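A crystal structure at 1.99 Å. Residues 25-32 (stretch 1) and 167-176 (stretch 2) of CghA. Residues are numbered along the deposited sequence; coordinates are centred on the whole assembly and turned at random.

Stretch 1 25-32: AVIPNSGN
Stretch 2 (167-176) TLPQSDREAE

Stretch 1 is an irregular segment without helix or strand, and stretch 2 runs as an extended loop into a short, weakly bonded helix at about 172-175. The chains pass in opposite directions: the CA atoms of Pro28 and Gln170 lie 4.8 Å apart and those of Val26 and Asp172 5.9 Å apart, so the register climbs in one stretch as it falls in the other. Together they bury 436 Å².

Backbone angles define the two paths. Val26, Ile27 and Pro28 are extended (phi/psi -61/133, -97/116 and -60/150). Asn29 turns to the left-handed region at 53/42, Ser30 extends again at -143/149, Gly31 adopts -59/-21, and Asn32 is left-handed at 57/32. In stretch 2, Leu168 and Pro169 are extended (-78/142 and -72/140), Gln170 bends at -99/2, and Ser171 at -167/165 leads into Asp172 and Arg173, near -60/-40. Both prolines have C-gamma endo pucker.

One direct hydrogen bond crosses the interface, from Asn29 N to Pro169 O, at 2.8 Å with an N-H...O angle of 157°. It pins the backbones together where stretch 1 turns. Beside it, Pro28 CB sits 3.7 Å from Gln170 O.

Water makes the second polar link. Water 1 accepts from Val26 N at 2.9 Å and donates to Asp172 OD2 at 2.5 Å; water 2 donates both to Val26 O at 2.8 Å and to Asp172 OD1 at 2.6 Å. The carboxylate (chi1 -75°, m; chi2 28°) thus reaches both backbone polar groups of Val26 through solvent, while its OD1 also packs 3.3 Å from Val26 CB.

Van der Waals packing occupies two sites, and the first joins apolar side chains. Val26, buried with chi1 t (177°), points its CA-to-CB bond toward stretch 2 and places CG1 4.0 Å from Ala175 CB. Leu168 (chi1 -68°, m; chi2 171°, t) also points toward its partner, but meets mainly backbone: its CD2 lies 3.7 Å from Ser30 O and 3.8 Å from Gly31 N, and its CD1 4.0 Å from Asn29 O. The CA-to-CB bond of Ser30 points away, and Leu168 CD2 lies to the side of the Ser30 carbonyl.

Bonds within each stretch hold these surfaces in shape. Asn32 (chi1 -80°, m; chi2 -98°) folds back along stretch 1: its OD1 accepts from Ile27 N at 2.9 Å, and its ND2 donates to Ile27 O at 2.8 Å and Ser30 O at 2.9 Å. Ser30, with chi1 t (163°), accepts at OG from Asn32 N at 2.8 Å. In stretch 2, Ser171 (chi1 76°, p) is the N-cap, its OG accepting from Glu174 N at 3.2 Å. The bond from Gln170 N to Glu174 OE2, 2.8 Å, ties the preceding loop to the helix, with Glu174 at chi1 -59° (m) and chi2 -161° (t). Inside the helix, Ala175 N makes only weak bonds, to Ser171 O at 3.3 Å and Asp172 O at 3.1 Å.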

# COMPACT_ATOMS: atom_id res chain seq x y z
N ALA A 25 5.02 -17.74 -10.72
CA ALA A 25 4.74 -18.15 -9.35
C ALA A 25 5.38 -17.20 -8.34
O ALA A 25 6.29 -16.42 -8.65
CB ALA A 25 5.24 -19.57 -9.10
N VAL A 26 4.87 -17.26 -7.10
CA VAL A 26 5.53 -16.60 -5.99
C VAL A 26 6.92 -17.18 -5.82
O VAL A 26 7.10 -18.41 -5.80
CB VAL A 26 4.72 -16.76 -4.69
CG1 VAL A 26 5.48 -16.12 -3.53
CG2 VAL A 26 3.33 -16.17 -4.83
N ILE A 27 7.91 -16.32 -5.67
CA ILE A 27 9.27 -16.71 -5.33
C ILE A 27 9.44 -16.53 -3.83
O ILE A 27 9.36 -15.39 -3.34
CB ILE A 27 10.31 -15.90 -6.10
CG1 ILE A 27 10.03 -15.97 -7.60
CG2 ILE A 27 11.72 -16.37 -5.75
CD1 ILE A 27 10.77 -14.92 -8.42
N PRO A 28 9.66 -17.59 -3.06
CA PRO A 28 9.91 -17.43 -1.63
C PRO A 28 11.14 -16.57 -1.36
O PRO A 28 12.09 -16.53 -2.15
CB PRO A 28 10.13 -18.86 -1.13
CG PRO A 28 10.47 -19.64 -2.35
CD PRO A 28 9.72 -19.00 -3.47
N ASN A 29 11.10 -15.87 -0.23
CA ASN A 29 12.20 -15.04 0.26
C ASN A 29 12.70 -14.05 -0.79
O ASN A 29 13.90 -13.83 -0.95
CB ASN A 29 13.35 -15.92 0.74
CG ASN A 29 14.29 -15.17 1.64
OD1 ASN A 29 13.87 -14.36 2.48
ND2 ASN A 29 15.58 -15.42 1.48
N SER A 30 11.77 -13.42 -1.50
CA SER A 30 12.12 -12.48 -2.55
C SER A 30 11.14 -11.32 -2.55
O SER A 30 9.96 -11.48 -2.22
CB SER A 30 12.14 -13.16 -3.92
OG SER A 30 12.10 -12.23 -4.98
N GLY A 31 11.64 -10.14 -2.93
CA GLY A 31 10.77 -9.03 -3.21
C GLY A 31 9.78 -9.30 -4.32
O GLY A 31 8.74 -8.62 -4.40
N ASN A 32 10.06 -10.28 -5.18
CA ASN A 32 9.17 -10.62 -6.30
C ASN A 32 8.92 -9.42 -7.20
O ASN A 32 7.85 -9.29 -7.79
CB ASN A 32 7.84 -11.20 -5.81
CG ASN A 32 7.94 -12.66 -5.43
OD1 ASN A 32 7.59 -13.54 -6.22
ND2 ASN A 32 8.41 -12.93 -4.22
N THR A 167 10.63 -9.12 6.67
CA THR A 167 9.40 -8.85 5.94
C THR A 167 9.06 -9.84 4.83
O THR A 167 7.90 -9.97 4.43
CB THR A 167 9.47 -7.44 5.33
OG1 THR A 167 8.20 -7.10 4.77
CG2 THR A 167 10.54 -7.38 4.23
N LEU A 168 10.08 -10.53 4.28
CA LEU A 168 9.80 -11.19 3.01
C LEU A 168 9.00 -12.48 3.24
O LEU A 168 9.22 -13.17 4.23
CB LEU A 168 11.12 -11.49 2.27
CG LEU A 168 11.87 -10.24 1.78
CD1 LEU A 168 13.27 -10.57 1.24
CD2 LEU A 168 11.07 -9.49 0.72
N PRO A 169 8.05 -12.79 2.36
CA PRO A 169 7.26 -14.01 2.55
C PRO A 169 8.10 -15.24 2.25
O PRO A 169 8.88 -15.27 1.30
CB PRO A 169 6.11 -13.85 1.55
CG PRO A 169 6.70 -13.02 0.47
CD PRO A 169 7.64 -12.06 1.15
N GLN A 170 7.91 -16.26 3.08
CA GLN A 170 8.70 -17.47 3.01
C GLN A 170 7.97 -18.58 2.26
O GLN A 170 8.51 -19.69 2.13
CB GLN A 170 9.05 -17.93 4.42
CG GLN A 170 9.87 -16.94 5.28
CD GLN A 170 11.12 -16.39 4.59
OE1 GLN A 170 11.10 -15.34 3.95
NE2 GLN A 170 12.22 -17.14 4.71
N SER A 171 6.77 -18.29 1.76
CA SER A 171 5.86 -19.27 1.19
C SER A 171 4.78 -18.51 0.43
O SER A 171 4.63 -17.29 0.59
CB SER A 171 5.26 -20.15 2.28
OG SER A 171 4.24 -19.44 3.00
N ASP A 172 4.04 -19.23 -0.41
CA ASP A 172 2.93 -18.60 -1.12
C ASP A 172 1.91 -18.03 -0.14
O ASP A 172 1.38 -16.94 -0.36
CB ASP A 172 2.26 -19.61 -2.06
CG ASP A 172 3.09 -19.87 -3.30
OD1 ASP A 172 4.33 -19.74 -3.23
OD2 ASP A 172 2.48 -20.19 -4.35
N ARG A 173 1.63 -18.77 0.94
CA ARG A 173 0.65 -18.33 1.93
C ARG A 173 1.05 -16.99 2.55
O ARG A 173 0.21 -16.11 2.77
CB ARG A 173 0.51 -19.40 3.01
CG ARG A 173 -0.41 -19.05 4.18
CD ARG A 173 -1.82 -18.82 3.68
NE ARG A 173 -2.73 -18.36 4.73
CZ ARG A 173 -2.85 -17.10 5.12
NH1 ARG A 173 -2.09 -16.16 4.56
NH2 ARG A 173 -3.73 -16.77 6.07
N GLU A 174 2.34 -16.82 2.86
CA GLU A 174 2.80 -15.59 3.48
C GLU A 174 2.77 -14.39 2.54
O GLU A 174 2.77 -13.25 3.01
CB GLU A 174 4.21 -15.80 4.03
CG GLU A 174 4.26 -16.93 5.05
CD GLU A 174 5.49 -16.86 5.94
OE1 GLU A 174 5.44 -17.33 7.09
OE2 GLU A 174 6.53 -16.34 5.46
N ALA A 175 2.73 -14.62 1.23
CA ALA A 175 2.61 -13.52 0.29
C ALA A 175 1.17 -13.14 0.01
O ALA A 175 0.92 -12.08 -0.57
CB ALA A 175 3.29 -13.89 -1.04
N GLU A 176 0.23 -13.98 0.41
CA GLU A 176 -1.16 -13.76 0.07
C GLU A 176 -1.74 -12.64 0.92
O GLU A 176 -1.41 -12.49 2.09
CB GLU A 176 -1.96 -15.04 0.31
CG GLU A 176 -1.71 -16.10 -0.76
CD GLU A 176 -2.64 -17.30 -0.61
OE1 GLU A 176 -2.99 -17.65 0.54
OE2 GLU A 176 -3.04 -17.86 -1.65
O HOH W 1 2.76 -19.18 -6.61
O HOH W 2 5.51 -20.67 -5.35